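Local coordinates for cytochrome c' (Thermochromatium tepidum, PDB 3VRC), which binds a covalently attached heme c with a histidine as axial iron ligand and probably serves in electron transfer in a purple photosynthetic bacterium, at the interface of chains A and B. Numbering follows the deposited sequence. Chains: chain A/B, Cytochrome c'.

The interface of chains A and B. Residues chain A 15, 48-49, 52, 54, 57; chain B 18, 21-22, 45.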
# COMPACT_ATOMS: atom_id res chain seq x y z
N GLY A 15 -1.48 5.49 0.25
CA GLY A 15 -2.29 4.37 -0.22
C GLY A 15 -2.69 4.50 -1.68
O GLY A 15 -2.60 3.58 -2.49
N ALA A 48 -5.96 -5.17 -1.33
CA ALA A 48 -5.65 -4.99 0.08
C ALA A 48 -5.81 -3.52 0.48
O ALA A 48 -6.42 -3.20 1.51
CB ALA A 48 -4.27 -5.51 0.46
N ILE A 49 -5.25 -2.61 -0.31
CA ILE A 49 -5.35 -1.20 0.02
C ILE A 49 -6.82 -0.75 -0.02
O ILE A 49 -7.26 0.01 0.85
CB ILE A 49 -4.41 -0.35 -0.84
CG1 ILE A 49 -2.95 -0.74 -0.53
CG2 ILE A 49 -4.67 1.13 -0.60
CD1 ILE A 49 -1.90 0.04 -1.35
N SER A 52 -8.61 -1.58 3.33
CA SER A 52 -7.77 -1.35 4.49
C SER A 52 -8.34 -0.32 5.42
O SER A 52 -7.65 0.14 6.32
CB SER A 52 -6.35 -0.93 4.00
OG SER A 52 -6.35 0.32 3.39
N MET A 54 -9.46 2.86 4.77
CA MET A 54 -8.94 4.21 4.51
C MET A 54 -9.94 5.33 4.88
O MET A 54 -9.48 6.46 5.06
CB MET A 54 -8.52 4.36 3.05
CG MET A 54 -7.26 3.54 2.72
SD MET A 54 -6.78 3.64 0.99
CE MET A 54 -6.35 5.38 0.83
N LEU A 57 -8.91 7.63 7.59
CA LEU A 57 -7.88 8.64 7.27
C LEU A 57 -8.57 9.99 6.91
O LEU A 57 -7.84 10.90 6.49
CB LEU A 57 -6.94 8.14 6.18
CG LEU A 57 -6.21 6.82 6.57
CD1 LEU A 57 -5.50 6.28 5.37
CD2 LEU A 57 -5.31 7.03 7.79
N PHE B 18 2.53 3.09 3.99
CA PHE B 18 1.26 2.43 4.11
C PHE B 18 1.38 1.12 4.87
O PHE B 18 0.48 0.75 5.65
CB PHE B 18 0.62 2.25 2.70
CG PHE B 18 -0.87 2.23 2.79
CD1 PHE B 18 -1.58 3.39 3.03
CD2 PHE B 18 -1.61 1.04 2.68
CE1 PHE B 18 -2.96 3.42 3.14
CE2 PHE B 18 -2.98 1.06 2.80
CZ PHE B 18 -3.66 2.24 3.04
N TRP B 21 1.45 2.05 8.61
CA TRP B 21 0.13 2.34 9.20
C TRP B 21 -0.58 1.03 9.55
O TRP B 21 -1.17 0.91 10.64
CB TRP B 21 -0.69 3.12 8.17
CG TRP B 21 -2.07 3.41 8.66
CD1 TRP B 21 -2.45 3.94 9.83
CD2 TRP B 21 -3.30 3.14 7.96
NE1 TRP B 21 -3.82 4.00 9.95
CE2 TRP B 21 -4.36 3.54 8.81
CE3 TRP B 21 -3.60 2.62 6.69
CZ2 TRP B 21 -5.70 3.41 8.42
CZ3 TRP B 21 -4.93 2.47 6.32
CH2 TRP B 21 -5.95 2.87 7.19
N ASN B 22 -0.53 0.08 8.65
CA ASN B 22 -1.20 -1.21 8.90
C ASN B 22 -0.50 -2.03 10.01
O ASN B 22 -1.19 -2.65 10.82
CB ASN B 22 -1.36 -1.93 7.58
CG ASN B 22 -2.51 -1.29 6.80
OD1 ASN B 22 -3.67 -1.55 7.11
ND2 ASN B 22 -2.20 -0.40 5.87
N VAL B 45 -2.54 -6.09 3.75
CA VAL B 45 -1.79 -4.97 3.17
C VAL B 45 -0.29 -5.25 3.27
O VAL B 45 0.48 -5.05 2.31
CB VAL B 45 -2.13 -3.65 3.83
CG1 VAL B 45 -1.16 -2.57 3.36
CG2 VAL B 45 -3.55 -3.22 3.54
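B:Phe18 and B:Trp21 meet A:Gly15, A:Ser52 and A:Leu57 in one part of a two-fold symmetric, mainly apolar helix interface that joins two copies of cytochrome c', a four-helix-bundle class II c-type cytochrome. Such dimers are common in the family, and this one is probably biological. Helices 5-31 and 36-50 of both chains contribute, with the loop residue A:Ser52 and the 3-10 helix 54-57 of chain A. The B:Phe18 ring enters chain A tip first. Its CG is roughly anti to the backbone N (chi1 -152°, well short of 180°), and this points the ring across the boundary. A:Gly15 lies over one face, its CA 3.8 Å from the B:Phe18 ring centroid and shifted toward the rim. With no side chain on A:Gly15, the ring can probably lie this close to helix 5-31. A:Ile49 reaches the CE2 rim from the same side with both CG1 and CG2; CG1 is 3.8 Å from B:Phe18 CE2. A:Met54 CG touches the CZ tip, its side chain nearly perpendicular. The hydroxyl OG of A:Ser52 sits at the ring edge, in plane, 3.3 Å from B:Phe18 CZ. A 2.7 Å hydrogen bond from A:Ser52 OG to A:Ile49 O holds it there. An alanine in place of B:Phe18 would probably open a gap between A:Gly15, A:Ile49 and A:Met54 and leave the A:Ser52 hydroxyl without its aromatic neighbour. A:Leu57 and B:Trp21 meet tip to tip. The methyl CD2 of A:Leu57 rests over an indole face, offset toward the rim, 3.7 Å from B:Trp21 CZ2. B:Trp21 CH2 also touches the carbonyl A:Ser52 O at 3.3 Å. B:Val45 CG2 packs on A:Ser52 CB at 3.6 Å, and A:Ala48 CB on the B:Val45 backbone. No hydrogen bond crosses this patch.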